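Local structure of anthrone oxidase-like protein (Streptomyces ambofaciens, 5F9P) at residues Lys8-Leu13 with Glu67-Arg72; Asn14-Asp19 with Gly25-Glu30; Met31-Asp36 with Lys79-Pro84; Lys71-Glu76 with Leu95-Val100. The protein probably acts as an oxygenase that cleaves a carbon–carbon bond, opening ring B of an intermediate in the biosynthesis of atypical angucyclines. One frame throughout, in Å; residues are numbered along the deposited sequence.

Interaction 1. Residues Lys8-Leu13 with Glu67-Arg72; sequences KHLTVL and EDLEKR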
loop_
_atom_site.group_PDB
_atom_site.type_symbol
_atom_site.label_atom_id
_atom_site.label_comp_id
_atom_site.label_asym_id
_atom_site.label_seq_id
_atom_site.Cartn_x
_atom_site.Cartn_y
_atom_site.Cartn_z
ATOM N N LYS A 8 2.577 14.892 -7.050
ATOM C CA LYS A 8 1.565 15.275 -8.026
ATOM C C LYS A 8 1.234 14.116 -8.962
ATOM O O LYS A 8 0.311 14.199 -9.769
ATOM C CB LYS A 8 2.015 16.495 -8.831
ATOM C CG LYS A 8 1.955 17.810 -8.055
ATOM C CD LYS A 8 1.907 19.032 -8.985
ATOM C CE LYS A 8 3.170 19.163 -9.834
ATOM N NZ LYS A 8 3.161 20.363 -10.733
ATOM N N HIS A 9 1.993 13.031 -8.842
ATOM C CA HIS A 9 1.771 11.850 -9.653
ATOM C C HIS A 9 0.715 10.929 -9.018
ATOM O O HIS A 9 0.202 11.197 -7.929
ATOM C CB HIS A 9 3.090 11.105 -9.835
ATOM C CG HIS A 9 3.758 10.766 -8.542
ATOM N ND1 HIS A 9 4.744 11.551 -7.988
ATOM C CD2 HIS A 9 3.556 9.743 -7.676
ATOM C CE1 HIS A 9 5.136 11.015 -6.844
ATOM N NE2 HIS A 9 4.434 9.915 -6.634
ATOM N N LEU A 10 0.403 9.843 -9.715
ATOM C CA LEU A 10 -0.620 8.904 -9.293
ATOM C C LEU A 10 0.003 7.777 -8.478
ATOM O O LEU A 10 1.023 7.192 -8.877
ATOM C CB LEU A 10 -1.327 8.343 -10.532
ATOM C CG LEU A 10 -2.429 7.318 -10.311
ATOM C CD1 LEU A 10 -3.614 7.966 -9.610
ATOM C CD2 LEU A 10 -2.849 6.707 -11.633
ATOM N N THR A 11 -0.593 7.479 -7.327
ATOM C CA THR A 11 -0.113 6.378 -6.505
ATOM C C THR A 11 -1.011 5.157 -6.669
ATOM O O THR A 11 -2.192 5.184 -6.320
ATOM C CB THR A 11 -0.003 6.773 -5.017
ATOM O OG1 THR A 11 0.978 7.806 -4.875
ATOM C CG2 THR A 11 0.428 5.572 -4.195
ATOM N N VAL A 12 -0.440 4.081 -7.193
ATOM C CA VAL A 12 -1.207 2.886 -7.493
ATOM C C VAL A 12 -0.808 1.745 -6.558
ATOM O O VAL A 12 0.374 1.400 -6.451
ATOM C CB VAL A 12 -1.022 2.458 -8.973
ATOM C CG1 VAL A 12 -1.671 1.107 -9.238
ATOM C CG2 VAL A 12 -1.603 3.521 -9.908
ATOM N N LEU A 13 -1.796 1.184 -5.862
ATOM C CA LEU A 13 -1.574 -0.002 -5.038
ATOM C C LEU A 13 -2.320 -1.201 -5.591
ATOM O O LEU A 13 -3.549 -1.200 -5.683
ATOM C CB LEU A 13 -1.962 0.243 -3.583
ATOM C CG LEU A 13 -0.936 1.026 -2.754
ATOM C CD1 LEU A 13 -0.631 2.394 -3.366
ATOM C CD2 LEU A 13 -1.426 1.179 -1.336
ATOM N N GLU A 67 -3.132 8.678 -17.375
ATOM C CA GLU A 67 -3.037 8.449 -18.809
ATOM C C GLU A 67 -1.931 7.429 -19.112
ATOM O O GLU A 67 -2.118 6.508 -19.905
ATOM C CB GLU A 67 -2.792 9.786 -19.519
ATOM C CG GLU A 67 -3.095 9.798 -21.000
ATOM C CD GLU A 67 -2.920 11.191 -21.609
ATOM O OE1 GLU A 67 -3.076 12.185 -20.866
ATOM O OE2 GLU A 67 -2.623 11.292 -22.823
ATOM N N ASP A 68 -0.795 7.572 -18.441
ATOM C CA ASP A 68 0.289 6.603 -18.576
ATOM C C ASP A 68 -0.129 5.220 -18.082
ATOM O O ASP A 68 0.137 4.214 -18.732
ATOM C CB ASP A 68 1.526 7.075 -17.814
ATOM C CG ASP A 68 2.048 8.404 -18.324
ATOM O OD1 ASP A 68 2.154 8.567 -19.556
ATOM O OD2 ASP A 68 2.346 9.284 -17.495
ATOM N N LEU A 69 -0.775 5.171 -16.923
ATOM C CA LEU A 69 -1.263 3.902 -16.379
ATOM C C LEU A 69 -2.211 3.169 -17.328
ATOM O O LEU A 69 -2.133 1.947 -17.484
ATOM C CB LEU A 69 -1.987 4.133 -15.059
ATOM C CG LEU A 69 -2.654 2.890 -14.469
ATOM C CD1 LEU A 69 -1.588 1.887 -14.065
ATOM C CD2 LEU A 69 -3.571 3.254 -13.284
ATOM N N GLU A 70 -3.132 3.910 -17.932
ATOM C CA GLU A 70 -4.122 3.308 -18.816
ATOM C C GLU A 70 -3.468 2.674 -20.041
ATOM O O GLU A 70 -3.922 1.641 -20.535
ATOM C CB GLU A 70 -5.176 4.344 -19.233
ATOM C CG GLU A 70 -6.110 4.744 -18.094
ATOM C CD GLU A 70 -6.844 3.554 -17.491
ATOM O OE1 GLU A 70 -6.939 2.511 -18.175
ATOM O OE2 GLU A 70 -7.318 3.658 -16.331
ATOM N N LYS A 71 -2.404 3.303 -20.528
ATOM C CA LYS A 71 -1.630 2.756 -21.640
ATOM C C LYS A 71 -1.101 1.385 -21.265
ATOM O O LYS A 71 -1.107 0.462 -22.077
ATOM C CB LYS A 71 -0.467 3.694 -21.990
ATOM C CG LYS A 71 0.045 3.594 -23.421
ATOM C CD LYS A 71 0.747 4.897 -23.815
ATOM C CE LYS A 71 -0.208 6.094 -23.698
ATOM N NZ LYS A 71 0.485 7.414 -23.592
ATOM N N ARG A 72 -0.647 1.239 -20.026
ATOM C CA ARG A 72 -0.219 -0.075 -19.567
ATOM C C ARG A 72 -1.378 -1.080 -19.528
ATOM O O ARG A 72 -1.233 -2.235 -19.951
ATOM C CB ARG A 72 0.433 0.016 -18.193
ATOM C CG ARG A 72 0.441 -1.324 -17.483
ATOM C CD ARG A 72 1.312 -1.261 -16.273
ATOM N NE ARG A 72 1.148 -2.425 -15.422
ATOM C CZ ARG A 72 1.295 -3.674 -15.833
ATOM N NH1 ARG A 72 1.580 -3.921 -17.107
ATOM N NH2 ARG A 72 1.141 -4.672 -14.970
#
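No flat group takes part where Leu10 and Val12 meet Leu69: there is neither face nor edge to cover, and the touching is done by methyl groups alone. One of them, Leu69 CD2, serves both partners. It lies 3.9 Å from Leu10 CD2 and again 3.9 Å from Val12 CG2, so the helix inserts a single branch against two residues of the strand. Leu10 and Leu69 cross at about a right angle, and both carry CG anti to the backbone N (chi1 179° and 174°), which sends the CD2 methyls toward each other and lets them meet although the CA atoms are 8.7 Å apart. Val12, shorter and branched at CB, suits the extended strand and presents CG2 without a long arm.

Being two apart in a strand, Leu10 and Val12 emerge on the same face, while Thr11 and Leu13 turn to the other and pack against Leu161. Trp63 and the side chain of Gln97, from the two strands bordering 10-17, also touch Leu69. The arrangement is that of a helix laid on the outer face of an antiparallel sheet, as in the alpha+beta barrel of antibiotic biosynthesis monooxygenases.

Interaction 2. Residues Asn14-Asp19 with Gly25-Glu30; sequences NLFTTD and GKLIEE
Leu27 projects from helix 21-37 toward Phe16 and Thr18, and its side chain can be traced outward atom by atom. CB and CG serve as a spacer, with no atom of residues 14-19 in contact. The work is done where the chain forks. CD1 sits 4.0 Å from Phe16 CB and 4.1 Å from Thr18 CG2, bridging two residues that face the helix from alternate positions. CD2 is turned toward the root of the aromatic ring, 4.2 Å from Phe16 CG. To place the fork there, the first torsion of Leu27 is rotated well off a staggered value, to -95°.

Thr18 and Leu27 reach toward each other tip to tip. The threonine is oriented by its hydroxyl: OG1, anti to the backbone N (chi1 -167°), bonds to the carbonyl oxygen of Ile89, and this leaves CB and CG2 to meet Leu27 CD1. Phe16 is broad enough to serve two helices, since its ring also meets that of Phe86 in helix 76-88. Thr57, Ile89 and Thr90 add further contacts round Leu27, where the first strand of the barrel turns into the helix that follows it.

With no hydrogen bond or charge across the contact, cohesion must come from burial and van der Waals fit, and the one polar group drawn into it, the Thr18 hydroxyl, has its partner in Ile89.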
loop_
_atom_site.group_PDB
_atom_site.type_symbol
_atom_site.label_atom_id
_atom_site.label_comp_id
_atom_site.label_asym_id
_atom_site.label_seq_id
_atom_site.Cartn_x
_atom_site.Cartn_y
_atom_site.Cartn_z
ATOM N N ASN A 14 -1.559 -2.214 -5.991
ATOM C CA ASN A 14 -2.119 -3.468 -6.469
ATOM C C ASN A 14 -2.102 -4.483 -5.330
ATOM O O ASN A 14 -1.040 -4.908 -4.868
ATOM C CB ASN A 14 -1.335 -3.998 -7.666
ATOM C CG ASN A 14 -1.394 -3.072 -8.866
ATOM O OD1 ASN A 14 -2.221 -2.170 -8.927
ATOM N ND2 ASN A 14 -0.530 -3.320 -9.847
ATOM N N LEU A 15 -3.295 -4.837 -4.872
ATOM C CA LEU A 15 -3.475 -5.697 -3.716
ATOM C C LEU A 15 -3.969 -7.073 -4.145
ATOM O O LEU A 15 -4.983 -7.191 -4.833
ATOM C CB LEU A 15 -4.492 -5.058 -2.767
ATOM C CG LEU A 15 -4.939 -5.916 -1.578
ATOM C CD1 LEU A 15 -3.754 -6.197 -0.659
ATOM C CD2 LEU A 15 -6.071 -5.223 -0.831
ATOM N N PHE A 16 -3.241 -8.108 -3.738
ATOM C CA PHE A 16 -3.579 -9.475 -4.089
ATOM C C PHE A 16 -3.710 -10.328 -2.822
ATOM O O PHE A 16 -2.867 -10.252 -1.926
ATOM C CB PHE A 16 -2.482 -10.067 -4.969
ATOM C CG PHE A 16 -2.167 -9.245 -6.190
ATOM C CD1 PHE A 16 -2.928 -9.375 -7.340
ATOM C CD2 PHE A 16 -1.103 -8.361 -6.192
ATOM C CE1 PHE A 16 -2.650 -8.625 -8.463
ATOM C CE2 PHE A 16 -0.803 -7.616 -7.317
ATOM C CZ PHE A 16 -1.582 -7.748 -8.458
ATOM N N THR A 17 -4.767 -11.127 -2.750
ATOM C CA THR A 17 -4.935 -12.091 -1.666
ATOM C C THR A 17 -4.849 -13.495 -2.257
ATOM O O THR A 17 -5.209 -13.716 -3.413
ATOM C CB THR A 17 -6.298 -11.920 -0.939
ATOM O OG1 THR A 17 -7.370 -12.149 -1.864
ATOM C CG2 THR A 17 -6.428 -10.520 -0.377
ATOM N N THR A 18 -4.349 -14.441 -1.479
ATOM C CA THR A 18 -4.298 -15.821 -1.927
ATOM C C THR A 18 -4.434 -16.772 -0.735
ATOM O O THR A 18 -4.483 -16.325 0.407
ATOM C CB THR A 18 -3.010 -16.103 -2.723
ATOM O OG1 THR A 18 -3.128 -17.366 -3.393
ATOM C CG2 THR A 18 -1.796 -16.099 -1.808
ATOM N N ASP A 19 -4.489 -18.080 -0.989
ATOM C CA ASP A 19 -4.811 -19.019 0.089
ATOM C C ASP A 19 -3.733 -20.046 0.466
ATOM O O ASP A 19 -3.958 -20.862 1.357
ATOM C CB ASP A 19 -6.150 -19.723 -0.185
ATOM C CG ASP A 19 -6.145 -20.511 -1.479
ATOM O OD1 ASP A 19 -5.095 -20.559 -2.165
ATOM O OD2 ASP A 19 -7.196 -21.101 -1.806
ATOM N N GLY A 25 4.401 -17.214 -2.988
ATOM C CA GLY A 25 5.729 -17.194 -3.581
ATOM C C GLY A 25 5.658 -16.986 -5.086
ATOM O O GLY A 25 6.483 -16.264 -5.688
ATOM N N LYS A 26 4.672 -17.627 -5.703
ATOM C CA LYS A 26 4.462 -17.514 -7.144
ATOM C C LYS A 26 4.023 -16.106 -7.532
ATOM O O LYS A 26 4.491 -15.561 -8.529
ATOM C CB LYS A 26 3.442 -18.550 -7.630
ATOM C CG LYS A 26 3.253 -18.553 -9.146
ATOM C CD LYS A 26 3.169 -19.972 -9.696
ATOM C CE LYS A 26 2.150 -20.803 -8.911
ATOM N NZ LYS A 26 1.914 -22.158 -9.505
ATOM N N LEU A 27 3.125 -15.524 -6.740
ATOM C CA LEU A 27 2.740 -14.127 -6.917
ATOM C C LEU A 27 3.962 -13.208 -6.880
ATOM O O LEU A 27 4.118 -12.341 -7.732
ATOM C CB LEU A 27 1.785 -13.693 -5.807
ATOM C CG LEU A 27 0.287 -13.775 -6.085
ATOM C CD1 LEU A 27 -0.474 -13.552 -4.790
ATOM C CD2 LEU A 27 -0.094 -12.731 -7.138
ATOM N N ILE A 28 4.811 -13.394 -5.874
ATOM C CA ILE A 28 5.990 -12.558 -5.723
ATOM C C ILE A 28 6.866 -12.643 -6.964
ATOM O O ILE A 28 7.349 -11.637 -7.465
ATOM C CB ILE A 28 6.810 -12.957 -4.492
ATOM C CG1 ILE A 28 6.070 -12.545 -3.215
ATOM C CG2 ILE A 28 8.174 -12.281 -4.521
ATOM C CD1 ILE A 28 5.875 -11.063 -3.094
ATOM N N GLU A 29 7.069 -13.861 -7.453
ATOM C CA GLU A 29 7.920 -14.084 -8.614
ATOM C C GLU A 29 7.352 -13.460 -9.884
ATOM O O GLU A 29 8.090 -12.859 -10.653
ATOM C CB GLU A 29 8.155 -15.581 -8.818
ATOM C CG GLU A 29 8.773 -15.919 -10.150
ATOM C CD GLU A 29 8.962 -17.416 -10.338
ATOM O OE1 GLU A 29 8.264 -18.203 -9.655
ATOM O OE2 GLU A 29 9.817 -17.799 -11.165
ATOM N N GLU A 30 6.049 -13.616 -10.112
ATOM C CA GLU A 30 5.401 -12.994 -11.269
ATOM C C GLU A 30 5.412 -11.468 -11.183
ATOM O O GLU A 30 5.650 -10.792 -12.178
ATOM C CB GLU A 30 3.962 -13.496 -11.455
ATOM C CG GLU A 30 3.846 -15.004 -11.732
ATOM C CD GLU A 30 4.504 -15.418 -13.041
ATOM O OE1 GLU A 30 4.482 -14.623 -14.011
ATOM O OE2 GLU A 30 5.039 -16.547 -13.103
#

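Interaction 3. Residues Met31-Asp36 with Lys79-Pro84; sequences MTKIVD and KHRTLP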
loop_
_atom_site.group_PDB
_atom_site.type_symbol
_atom_site.label_atom_id
_atom_site.label_comp_id
_atom_site.label_asym_id
_atom_site.label_seq_id
_atom_site.Cartn_x
_atom_site.Cartn_y
_atom_site.Cartn_z
HETATM N N MSE A 31 5.145 -10.915 -10.001
HETATM C CA MSE A 31 5.181 -9.460 -9.859
HETATM C C MSE A 31 6.579 -8.956 -10.166
HETATM O O MSE A 31 6.767 -7.934 -10.823
HETATM C CB MSE A 31 4.781 -9.033 -8.435
HETATM C CG MSE A 31 3.312 -9.261 -8.112
HETATM SE SE MSE A 31 3.117 -9.375 -6.181
ATOM N N THR A 32 7.570 -9.691 -9.685
ATOM C CA THR A 32 8.956 -9.246 -9.805
ATOM C C THR A 32 9.453 -9.259 -11.257
ATOM O O THR A 32 10.214 -8.382 -11.664
ATOM C CB THR A 32 9.865 -10.054 -8.860
ATOM O OG1 THR A 32 9.450 -9.791 -7.510
ATOM C CG2 THR A 32 11.307 -9.637 -9.003
ATOM N N LYS A 33 9.000 -10.238 -12.035
ATOM C CA LYS A 33 9.291 -10.272 -13.469
ATOM C C LYS A 33 8.793 -9.005 -14.151
ATOM O O LYS A 33 9.508 -8.401 -14.945
ATOM C CB LYS A 33 8.611 -11.463 -14.132
ATOM C CG LYS A 33 9.199 -12.818 -13.815
ATOM C CD LYS A 33 8.364 -13.879 -14.546
ATOM C CE LYS A 33 8.830 -15.286 -14.242
ATOM N NZ LYS A 33 8.147 -16.249 -15.151
ATOM N N ILE A 34 7.558 -8.611 -13.836
ATOM C CA ILE A 34 6.959 -7.403 -14.408
ATOM C C ILE A 34 7.727 -6.118 -13.997
ATOM O O ILE A 34 8.019 -5.248 -14.824
ATOM C CB ILE A 34 5.457 -7.314 -14.029
ATOM C CG1 ILE A 34 4.689 -8.480 -14.670
ATOM C CG2 ILE A 34 4.856 -5.968 -14.460
ATOM C CD1 ILE A 34 3.304 -8.736 -14.062
ATOM N N VAL A 35 8.069 -6.016 -12.721
ATOM C CA VAL A 35 8.874 -4.893 -12.255
ATOM C C VAL A 35 10.220 -4.819 -12.990
ATOM O O VAL A 35 10.619 -3.759 -13.453
ATOM C CB VAL A 35 9.110 -4.961 -10.718
ATOM C CG1 VAL A 35 10.168 -3.946 -10.269
ATOM C CG2 VAL A 35 7.798 -4.757 -9.976
ATOM N N ASP A 36 10.905 -5.949 -13.095
ATOM C CA ASP A 36 12.253 -5.970 -13.644
ATOM C C ASP A 36 12.277 -5.623 -15.128
ATOM O O ASP A 36 13.261 -5.078 -15.629
ATOM C CB ASP A 36 12.913 -7.328 -13.382
ATOM C CG ASP A 36 13.222 -7.551 -11.910
ATOM O OD1 ASP A 36 13.183 -6.568 -11.128
ATOM O OD2 ASP A 36 13.527 -8.705 -11.534
ATOM N N LYS A 79 -3.218 -7.657 -20.454
ATOM C CA LYS A 79 -4.551 -8.203 -20.678
ATOM C C LYS A 79 -4.572 -9.732 -20.773
ATOM O O LYS A 79 -5.448 -10.385 -20.209
ATOM C CB LYS A 79 -5.168 -7.596 -21.944
ATOM C CG LYS A 79 -5.366 -6.082 -21.866
ATOM C CD LYS A 79 -6.288 -5.544 -22.971
ATOM C CE LYS A 79 -5.771 -5.861 -24.374
ATOM N NZ LYS A 79 -6.580 -5.179 -25.430
ATOM N N HIS A 80 -3.607 -10.300 -21.494
ATOM C CA HIS A 80 -3.687 -11.706 -21.877
ATOM C C HIS A 80 -2.736 -12.618 -21.111
ATOM O O HIS A 80 -2.924 -13.834 -21.085
ATOM C CB HIS A 80 -3.478 -11.848 -23.380
ATOM C CG HIS A 80 -4.404 -10.995 -24.178
ATOM N ND1 HIS A 80 -5.765 -11.202 -24.201
ATOM C CD2 HIS A 80 -4.175 -9.905 -24.949
ATOM C CE1 HIS A 80 -6.336 -10.287 -24.965
ATOM N NE2 HIS A 80 -5.391 -9.487 -25.429
ATOM N N ARG A 81 -1.717 -12.041 -20.489
ATOM C CA ARG A 81 -0.822 -12.845 -19.670
ATOM C C ARG A 81 -0.993 -12.522 -18.198
ATOM O O ARG A 81 -1.324 -13.387 -17.400
ATOM C CB ARG A 81 0.637 -12.651 -20.079
ATOM C CG ARG A 81 1.600 -13.519 -19.249
ATOM C CD ARG A 81 3.051 -13.367 -19.698
ATOM N NE ARG A 81 3.957 -14.131 -18.842
ATOM C CZ ARG A 81 5.226 -14.386 -19.137
ATOM N NH1 ARG A 81 5.747 -13.936 -20.268
ATOM N NH2 ARG A 81 5.978 -15.085 -18.295
ATOM N N THR A 82 -0.788 -11.260 -17.847
ATOM C CA THR A 82 -0.731 -10.856 -16.446
ATOM C C THR A 82 -1.999 -11.122 -15.648
ATOM O O THR A 82 -1.950 -11.784 -14.597
ATOM C CB THR A 82 -0.354 -9.388 -16.327
ATOM O OG1 THR A 82 0.877 -9.191 -17.021
ATOM C CG2 THR A 82 -0.154 -9.019 -14.855
ATOM N N LEU A 83 -3.131 -10.609 -16.136
ATOM C CA LEU A 83 -4.398 -10.768 -15.426
ATOM C C LEU A 83 -4.828 -12.229 -15.267
ATOM O O LEU A 83 -5.157 -12.662 -14.166
ATOM C CB LEU A 83 -5.504 -9.950 -16.093
ATOM C CG LEU A 83 -5.416 -8.480 -15.720
ATOM C CD1 LEU A 83 -6.378 -7.645 -16.550
ATOM C CD2 LEU A 83 -5.692 -8.333 -14.224
ATOM N N PRO A 84 -4.832 -12.991 -16.370
ATOM C CA PRO A 84 -5.192 -14.410 -16.296
ATOM C C PRO A 84 -4.228 -15.231 -15.412
ATOM O O PRO A 84 -4.679 -16.099 -14.648
ATOM C CB PRO A 84 -5.115 -14.864 -17.756
ATOM C CG PRO A 84 -5.277 -13.609 -18.553
ATOM C CD PRO A 84 -4.604 -12.547 -17.754
#
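Arg81, which extends toward Lys33 of the neighbouring helix, has its NH1 gripped by two acceptors at the C-terminal end of the chain, the carbonyl oxygen of His240 and ND1 of His241; this terminal histidine run is probably a remnant of a purification tag. The other nitrogen, NH2, lies 4.0 Å from Lys33 NZ, which approaches at the edge of the guanidinium, near its plane. Two positive charges this close would be costly in a buried place; both residues are partly exposed, and Lys33 NZ also has a long, weak ion pair with Glu30.

Helices 21-37 and 76-88 pack side by side outside the barrel. Between them Ile34 and Thr82 reach tip to tip, CD1 of the isoleucine 3.6 Å from CG2 of the threonine. With OG1 of Thr82 beside the backbone N (chi1 -56°), CG2 stands anti to that nitrogen and is the branch offered to Ile34, while OG1 makes a weak hydrogen bond to Glu77 O. Ile34 is long enough to touch Phe86 and Tyr40 as well.

Interaction 4. Residues Lys71-Glu76 with Leu95-Val100; sequences KRYAGE and LMQNEV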
loop_
_atom_site.group_PDB
_atom_site.type_symbol
_atom_site.label_atom_id
_atom_site.label_comp_id
_atom_site.label_asym_id
_atom_site.label_seq_id
_atom_site.Cartn_x
_atom_site.Cartn_y
_atom_site.Cartn_z
ATOM N N LYS A 71 -2.404 3.303 -20.528
ATOM C CA LYS A 71 -1.630 2.756 -21.640
ATOM C C LYS A 71 -1.101 1.385 -21.265
ATOM O O LYS A 71 -1.107 0.462 -22.077
ATOM C CB LYS A 71 -0.467 3.694 -21.990
ATOM C CG LYS A 71 0.045 3.594 -23.421
ATOM C CD LYS A 71 0.747 4.897 -23.815
ATOM C CE LYS A 71 -0.208 6.094 -23.698
ATOM N NZ LYS A 71 0.485 7.414 -23.592
ATOM N N ARG A 72 -0.647 1.239 -20.026
ATOM C CA ARG A 72 -0.219 -0.075 -19.567
ATOM C C ARG A 72 -1.378 -1.080 -19.528
ATOM O O ARG A 72 -1.233 -2.235 -19.951
ATOM C CB ARG A 72 0.433 0.016 -18.193
ATOM C CG ARG A 72 0.441 -1.324 -17.483
ATOM C CD ARG A 72 1.312 -1.261 -16.273
ATOM N NE ARG A 72 1.148 -2.425 -15.422
ATOM C CZ ARG A 72 1.295 -3.674 -15.833
ATOM N NH1 ARG A 72 1.580 -3.921 -17.107
ATOM N NH2 ARG A 72 1.141 -4.672 -14.970
ATOM N N TYR A 73 -2.528 -0.634 -19.025
ATOM C CA TYR A 73 -3.707 -1.495 -18.934
ATOM C C TYR A 73 -4.157 -1.938 -20.321
ATOM O O TYR A 73 -4.793 -2.979 -20.474
ATOM C CB TYR A 73 -4.863 -0.769 -18.251
ATOM C CG TYR A 73 -4.766 -0.646 -16.746
ATOM C CD1 TYR A 73 -3.885 -1.428 -16.006
ATOM C CD2 TYR A 73 -5.572 0.257 -16.060
ATOM C CE1 TYR A 73 -3.810 -1.309 -14.619
ATOM C CE2 TYR A 73 -5.506 0.383 -14.686
ATOM C CZ TYR A 73 -4.629 -0.403 -13.967
ATOM O OH TYR A 73 -4.575 -0.268 -12.589
ATOM N N ALA A 74 -3.837 -1.138 -21.331
ATOM C CA ALA A 74 -4.263 -1.451 -22.697
ATOM C C ALA A 74 -3.274 -2.374 -23.402
ATOM O O ALA A 74 -3.567 -2.888 -24.479
ATOM C CB ALA A 74 -4.470 -0.165 -23.504
ATOM N N GLY A 75 -2.108 -2.581 -22.790
ATOM C CA GLY A 75 -1.091 -3.470 -23.340
ATOM C C GLY A 75 -1.539 -4.921 -23.387
ATOM O O GLY A 75 -2.333 -5.355 -22.552
ATOM N N GLU A 76 -1.027 -5.670 -24.360
ATOM C CA GLU A 76 -1.421 -7.065 -24.554
ATOM C C GLU A 76 -0.893 -8.046 -23.502
ATOM O O GLU A 76 -1.562 -9.030 -23.192
ATOM C CB GLU A 76 -1.007 -7.558 -25.939
ATOM C CG GLU A 76 -2.032 -7.288 -27.004
ATOM C CD GLU A 76 -1.675 -6.090 -27.834
ATOM O OE1 GLU A 76 -0.502 -5.648 -27.764
ATOM O OE2 GLU A 76 -2.565 -5.591 -28.558
ATOM N N LEU A 95 -6.903 -3.324 -7.852
ATOM C CA LEU A 95 -5.918 -2.404 -8.396
ATOM C C LEU A 95 -6.435 -1.009 -8.134
ATOM O O LEU A 95 -7.399 -0.562 -8.775
ATOM C CB LEU A 95 -5.721 -2.626 -9.899
ATOM C CG LEU A 95 -5.609 -4.054 -10.435
ATOM C CD1 LEU A 95 -5.548 -4.005 -11.959
ATOM C CD2 LEU A 95 -4.400 -4.804 -9.877
HETATM N N MSE A 96 -5.790 -0.320 -7.198
HETATM C CA MSE A 96 -6.362 0.887 -6.621
HETATM C C MSE A 96 -5.566 2.142 -6.953
HETATM O O MSE A 96 -4.365 2.202 -6.718
HETATM C CB MSE A 96 -6.468 0.719 -5.106
HETATM C CG MSE A 96 -7.499 -0.322 -4.664
HETATM SE SE MSE A 96 -7.304 -0.752 -2.772
HETATM C CE MSE A 96 -5.559 -1.660 -2.884
ATOM N N GLN A 97 -6.245 3.154 -7.486
ATOM C CA GLN A 97 -5.584 4.404 -7.835
ATOM C C GLN A 97 -5.858 5.443 -6.759
ATOM O O GLN A 97 -7.008 5.649 -6.369
ATOM C CB GLN A 97 -6.064 4.899 -9.208
ATOM C CG GLN A 97 -5.955 3.839 -10.302
ATOM C CD GLN A 97 -6.553 4.292 -11.629
ATOM O OE1 GLN A 97 -6.476 5.462 -11.982
ATOM N NE2 GLN A 97 -7.151 3.364 -12.363
ATOM N N ASN A 98 -4.803 6.102 -6.290
ATOM C CA ASN A 98 -4.891 6.978 -5.132
ATOM C C ASN A 98 -4.103 8.253 -5.297
ATOM O O ASN A 98 -3.216 8.352 -6.147
ATOM C CB ASN A 98 -4.309 6.276 -3.897
ATOM C CG ASN A 98 -4.729 4.838 -3.802
ATOM O OD1 ASN A 98 -5.762 4.519 -3.213
ATOM N ND2 ASN A 98 -3.940 3.953 -4.402
ATOM N N GLU A 99 -4.407 9.219 -4.443
ATOM C CA GLU A 99 -3.524 10.351 -4.245
ATOM C C GLU A 99 -3.100 10.343 -2.785
ATOM O O GLU A 99 -3.805 9.807 -1.925
ATOM C CB GLU A 99 -4.206 11.665 -4.622
ATOM C CG GLU A 99 -5.337 12.069 -3.722
ATOM C CD GLU A 99 -6.082 13.297 -4.253
ATOM O OE1 GLU A 99 -6.969 13.813 -3.541
ATOM O OE2 GLU A 99 -5.781 13.742 -5.386
ATOM N N VAL A 100 -1.929 10.899 -2.511
ATOM C CA VAL A 100 -1.415 10.921 -1.155
ATOM C C VAL A 100 -2.108 12.051 -0.414
ATOM O O VAL A 100 -2.092 13.187 -0.873
ATOM C CB VAL A 100 0.113 11.132 -1.145
ATOM C CG1 VAL A 100 0.619 11.296 0.297
ATOM C CG2 VAL A 100 0.805 9.961 -1.838
HETATM O O HOH W 1 -6.892 0.725 -11.346
#
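Tyr73 reaches from helix 66-74 to Leu95 and Gln97 on strand 92-105, in the layer where helices cover the outside of the eight-stranded antiparallel barrel. In the first shell its hydroxyl end runs alongside the leucine: OH is 3.8 Å from Leu95 CB, and CE1 is 4.2 Å from CD1, the two side chains sliding past each other in opposite directions. Gln97 comes from the opposite direction to the ring. Its NE2 stands at the ring edge, near the ring plane and 4.1 Å from CE2, with the amide plane tilted 59° from the ring.

A water held among these buried residues knits the polar ends together. It lies 2.8 Å from Tyr73 OH, gives a hydrogen bond of 2.9 Å to Leu95 O, and accepts one from Gln97 NE2. Tyrosine suits this place because it combines an apolar ring for Leu95 with a hydroxyl for the water.

Further out, other residues fix the first shell. Arg167 makes a cation-pi contact with the Tyr73 ring, and the ring of Phe78 meets it as well, so the aromatic group is held from helix 76-88 and from strand 155-167. Gln97, extended beyond CG, is secured by its other amide atom: OE1 accepts a hydrogen bond from Arg165 NH1, which orients the amide so that NE2 points its N-H to the water, 2.8 Å away.

In the fold
Interactions 1, 2 and 4 are buried where helices meet the barrel; interaction 3, between two helices, is only partly buried and tolerates neighbouring positive charges. Interactions 1 and 4 are neighbours, their centres about 5 Å apart: both fasten helix 66-74, one to strand 10-17 and the other to the adjacent strand 92-105, and Leu69 CD2 touches Gln97 CD at 3.6 Å. Yet one is wholly apolar and the other built round a water. Interactions 2 and 3 both use helix 21-37: the first sets Leu27 on strand 10-17, the second sets Ile34 and Lys33 against helix 76-88, while other side chains of those later turns still rest on the sheet. Interaction 2 shares strand 10-17 with interaction 1.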